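Local atomic coordinates of apolipophorin-3b (Locusta migratoria, PDB entry 1AEP), a protein that helps load diacylglycerol into lipophorin, covering the particle's growing hydrophobic surface and so supporting lipid transport during insect flight. Residues E54-L59 and A76-L81; N82-D87 and T106-Q111. All blocks are in the same frame, centred on the assembly; numbering follows the deposited sequence.

In the fold
Both interactions use helix 69-83 and the chain that follows it, joining it to a different neighbour each time. Interaction 1 (54-59 with 76-81) is the more deeply buried: every touching residue is enclosed, and apolar side chains do most of the packing beside a single threonine-to-backbone hydrogen bond. Interaction 2 (82-87 with 106-111) is only partly buried. Its centre is a serine bonded to a glutamine side chain, with one isoleucine-valine pair turned to the apolar interior. The two meet around Gln111, whose side chain reaches Ser84 while also resting against Phe77, Asn80 and Leu81. Helix 36-63 contributes to both, directly in interaction 1 and as the apolar neighbour in interaction 2.

Interaction 1: E54-L59 and A76-L81; sequences EVTTSL and AFARNL
Leu59 and Ala78 meet through their CB atoms, 4.1 Å apart, beside the closest CA pair of the two segments, Thr56 CA and Ala78 CA at 4.5 Å. That closeness is consistent with the small side chain of Ala78, whose CB lies against Thr56 O. On the enclosed side, Leu59 CD2 reaches Phe77 CE2 at 4.0 Å, the two side chains crossing at a slant. The CB of Phe77 does not aim at 54-59, but CG anti to the backbone N (chi1 170°) helps bring the ring to Leu59; the same ring meets Trp112 of helix 94-121 edge-to-face. Further along, Val55 CG1 touches Leu81 CD1 at 4.2 Å, while Val55 also packs on Ala137 and Thr141 of helix 131-154. This is neighbour-to-neighbour packing in a bundle of five amphipathic helices: the segments run antiparallel at 162°, their axes 8.5 Å apart, with apolar side chains turned to the shared interior. Thr56 adds the polar link. Its OG1 donates to Ala78 O over 3.1 Å from above the carbonyl plane, and passes 3.5 Å from Leu81 CB; a weak bond to Ile52 O on its own helix gives the hydroxyl a second neighbour. The outer side is exposed: Thr57 CB turns away from helix 69-83, and the poorly ordered Arg79 side chain ends near the like charge of Lys60.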
# COMPACT_ATOMS: atom_id res chain seq x y z
N GLU A 54 7.97 -2.42 5.00
CA GLU A 54 8.86 -1.54 5.74
C GLU A 54 8.09 -0.73 6.75
O GLU A 54 8.49 -0.60 7.90
CB GLU A 54 9.54 -0.55 4.79
CG GLU A 54 11.03 -0.33 5.05
CD GLU A 54 11.75 -0.00 3.77
OE1 GLU A 54 11.83 1.12 3.35
OE2 GLU A 54 12.22 -1.10 3.18
N VAL A 55 6.98 -0.17 6.26
CA VAL A 55 6.05 0.64 7.00
C VAL A 55 5.51 -0.15 8.16
O VAL A 55 5.60 0.24 9.33
CB VAL A 55 4.89 0.96 6.03
CG1 VAL A 55 3.72 1.60 6.70
CG2 VAL A 55 5.38 1.85 4.94
N THR A 56 4.97 -1.32 7.82
CA THR A 56 4.44 -2.21 8.82
C THR A 56 5.38 -2.39 10.00
O THR A 56 4.99 -2.37 11.15
CB THR A 56 4.25 -3.55 8.12
OG1 THR A 56 3.01 -3.55 7.47
CG2 THR A 56 4.31 -4.62 9.16
N THR A 57 6.67 -2.56 9.68
CA THR A 57 7.70 -2.73 10.69
C THR A 57 7.97 -1.48 11.49
O THR A 57 8.17 -1.49 12.69
CB THR A 57 8.96 -3.29 10.05
OG1 THR A 57 8.60 -4.56 9.62
CG2 THR A 57 10.05 -3.40 11.10
N SER A 58 7.93 -0.37 10.83
CA SER A 58 8.20 0.82 11.59
C SER A 58 7.03 1.24 12.47
O SER A 58 7.21 1.89 13.50
CB SER A 58 8.65 1.88 10.62
OG SER A 58 7.53 2.37 9.97
N LEU A 59 5.83 0.87 12.09
CA LEU A 59 4.65 1.19 12.85
C LEU A 59 4.52 0.22 14.02
O LEU A 59 4.01 0.55 15.08
CB LEU A 59 3.46 0.88 11.93
CG LEU A 59 2.54 1.99 11.45
CD1 LEU A 59 3.19 3.32 11.55
CD2 LEU A 59 2.18 1.65 10.01
N ALA A 76 -2.06 -3.82 15.25
CA ALA A 76 -3.00 -4.54 14.42
C ALA A 76 -2.96 -4.08 12.98
O ALA A 76 -2.83 -4.87 12.06
CB ALA A 76 -4.41 -4.28 14.94
N PHE A 77 -3.12 -2.77 12.79
CA PHE A 77 -3.13 -2.20 11.48
C PHE A 77 -1.94 -2.63 10.69
O PHE A 77 -2.04 -3.07 9.55
CB PHE A 77 -3.17 -0.71 11.60
CG PHE A 77 -2.95 0.03 10.31
CD1 PHE A 77 -3.80 -0.11 9.23
CD2 PHE A 77 -1.94 0.98 10.21
CE1 PHE A 77 -3.61 0.64 8.07
CE2 PHE A 77 -1.73 1.71 9.05
CZ PHE A 77 -2.55 1.54 7.95
N ALA A 78 -0.79 -2.50 11.32
CA ALA A 78 0.40 -2.91 10.65
C ALA A 78 0.30 -4.37 10.20
O ALA A 78 0.56 -4.67 9.04
CB ALA A 78 1.53 -2.78 11.62
N ARG A 79 -0.03 -5.27 11.12
CA ARG A 79 -0.12 -6.69 10.82
C ARG A 79 -0.98 -6.91 9.60
O ARG A 79 -0.63 -7.63 8.68
CB ARG A 79 -0.65 -7.53 11.96
CG ARG A 79 0.44 -7.99 12.92
CD ARG A 79 -0.03 -8.93 14.02
NE ARG A 79 0.80 -8.90 15.24
CZ ARG A 79 2.10 -9.25 15.33
NH1 ARG A 79 2.80 -9.70 14.27
NH2 ARG A 79 2.72 -9.16 16.52
N ASN A 80 -2.12 -6.25 9.59
CA ASN A 80 -3.05 -6.34 8.50
C ASN A 80 -2.49 -5.86 7.17
O ASN A 80 -2.69 -6.54 6.16
CB ASN A 80 -4.30 -5.56 8.83
CG ASN A 80 -5.15 -6.47 9.60
OD1 ASN A 80 -5.94 -7.23 9.03
ND2 ASN A 80 -4.92 -6.51 10.95
N LEU A 81 -1.82 -4.69 7.18
CA LEU A 81 -1.25 -4.18 5.96
C LEU A 81 -0.37 -5.25 5.37
O LEU A 81 -0.41 -5.52 4.18
CB LEU A 81 -0.28 -3.06 6.27
CG LEU A 81 -0.92 -1.73 6.19
CD1 LEU A 81 0.20 -0.74 6.48
CD2 LEU A 81 -1.40 -1.58 4.78

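Interaction 2: N82-D87 and T106-Q111; sequences NNSIHD and TNVGHQ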
# COMPACT_ATOMS: atom_id res chain seq x y z
N ASN A 82 0.39 -5.91 6.25
CA ASN A 82 1.28 -6.98 5.86
C ASN A 82 0.55 -8.17 5.27
O ASN A 82 1.05 -8.86 4.37
CB ASN A 82 2.02 -7.49 7.05
CG ASN A 82 3.10 -8.36 6.53
OD1 ASN A 82 3.87 -7.92 5.65
ND2 ASN A 82 3.13 -9.58 7.02
N ASN A 83 -0.63 -8.44 5.76
CA ASN A 83 -1.37 -9.57 5.27
C ASN A 83 -1.96 -9.36 3.89
O ASN A 83 -2.15 -10.30 3.12
CB ASN A 83 -2.35 -10.16 6.29
CG ASN A 83 -1.59 -10.65 7.51
OD1 ASN A 83 -2.17 -11.15 8.48
ND2 ASN A 83 -0.26 -10.47 7.49
N SER A 84 -2.26 -8.13 3.57
CA SER A 84 -2.82 -7.92 2.27
C SER A 84 -1.80 -7.87 1.16
O SER A 84 -2.17 -7.83 -0.01
CB SER A 84 -3.89 -6.85 2.19
OG SER A 84 -3.43 -5.66 2.76
N ILE A 85 -0.50 -7.92 1.50
CA ILE A 85 0.53 -7.90 0.46
C ILE A 85 1.39 -9.17 0.30
O ILE A 85 1.77 -9.51 -0.83
CB ILE A 85 1.38 -6.63 0.37
CG1 ILE A 85 1.83 -6.12 1.74
CG2 ILE A 85 0.66 -5.55 -0.41
CD1 ILE A 85 3.18 -6.67 2.17
N HIS A 86 1.71 -9.83 1.41
CA HIS A 86 2.54 -11.03 1.43
C HIS A 86 2.51 -11.88 0.17
O HIS A 86 3.53 -12.20 -0.44
CB HIS A 86 2.32 -11.92 2.65
CG HIS A 86 3.59 -12.62 3.01
ND1 HIS A 86 4.81 -11.93 3.11
CD2 HIS A 86 3.83 -13.93 3.25
CE1 HIS A 86 5.74 -12.83 3.42
NE2 HIS A 86 5.19 -14.05 3.52
N ASP A 87 1.30 -12.24 -0.20
CA ASP A 87 1.09 -13.08 -1.36
C ASP A 87 0.56 -12.31 -2.53
O ASP A 87 -0.60 -12.42 -2.88
CB ASP A 87 0.08 -14.16 -1.04
CG ASP A 87 0.67 -15.20 -0.16
OD1 ASP A 87 1.78 -15.69 -0.31
OD2 ASP A 87 -0.13 -15.54 0.84
N THR A 106 -5.73 -2.41 -3.81
CA THR A 106 -7.01 -2.00 -3.33
C THR A 106 -7.16 -2.21 -1.83
O THR A 106 -7.69 -1.38 -1.15
CB THR A 106 -8.10 -2.60 -4.19
OG1 THR A 106 -7.76 -2.28 -5.52
CG2 THR A 106 -9.38 -1.95 -3.81
N ASN A 107 -6.65 -3.32 -1.31
CA ASN A 107 -6.74 -3.56 0.12
C ASN A 107 -5.89 -2.59 0.96
O ASN A 107 -6.25 -2.24 2.08
CB ASN A 107 -6.26 -4.96 0.46
CG ASN A 107 -7.12 -5.98 -0.19
OD1 ASN A 107 -6.71 -7.15 -0.32
ND2 ASN A 107 -8.29 -5.53 -0.62
N VAL A 108 -4.74 -2.16 0.43
CA VAL A 108 -3.87 -1.24 1.16
C VAL A 108 -4.55 0.10 1.33
O VAL A 108 -4.45 0.75 2.37
CB VAL A 108 -2.52 -1.12 0.46
CG1 VAL A 108 -1.73 0.04 0.99
CG2 VAL A 108 -1.77 -2.40 0.70
N GLY A 109 -5.27 0.50 0.29
CA GLY A 109 -6.00 1.75 0.32
C GLY A 109 -7.14 1.76 1.32
O GLY A 109 -7.36 2.74 2.04
N HIS A 110 -7.89 0.64 1.35
CA HIS A 110 -9.04 0.50 2.24
C HIS A 110 -8.64 0.50 3.68
O HIS A 110 -9.31 1.11 4.51
CB HIS A 110 -9.94 -0.65 1.89
CG HIS A 110 -10.58 -0.38 0.60
ND1 HIS A 110 -11.01 -1.43 -0.20
CD2 HIS A 110 -10.85 0.79 -0.03
CE1 HIS A 110 -11.53 -0.87 -1.28
NE2 HIS A 110 -11.46 0.45 -1.22
N GLN A 111 -7.54 -0.19 3.96
CA GLN A 111 -7.00 -0.28 5.29
C GLN A 111 -6.49 1.08 5.79
O GLN A 111 -6.52 1.36 6.99
CB GLN A 111 -5.91 -1.31 5.25
CG GLN A 111 -6.39 -2.62 5.84
CD GLN A 111 -5.75 -3.80 5.16
OE1 GLN A 111 -6.39 -4.63 4.51
NE2 GLN A 111 -4.43 -3.86 5.31
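Ser84 carries the contact with helix 94-121. Its CB packs against Asn107 CB at 3.5 Å, with Asn107 OD1 3.8 Å from the same Ser84 CB, and its OG accepts a hydrogen bond from Gln111 NE2 at 3.3 Å. That bond is long and bent, with an N-H...O angle of 144°, and Ser84 OG stands 22° out of the amide plane of Gln111. Ser84 holds OG between its backbone N and carbonyl carbon (chi1 52°), and the hydroxyl also makes a weak bond to Leu81 O, one turn back in its own chain. The next residue supplies the apolar part: Ile85 CG2 meets Val108 CG2 at 4.1 Å, methyl to methyl. Behind this pair stands helix 36-63, where Ile52 touches both Ile85 and Val108 and Phe48 adds to the wall beside Ile85. Around the polar part, the Gln111 side chain is bent at its second torsion and lies against Phe77, Asn80 and Leu81 of helix 69-83. An alanine in place of Gln111 would probably leave Ser84 OG without its donor from helix 94-121 and open a gap beside Leu81. Farther out, His86 O accepts a hydrogen bond from Lys49 NZ of helix 36-63. A polar seam towards the outside and branched apolar residues towards the interior, where segment 82-87 meets the middle of helix 94-121, fit the amphipathic five-helix bundle of the insect apolipophorin-3 family.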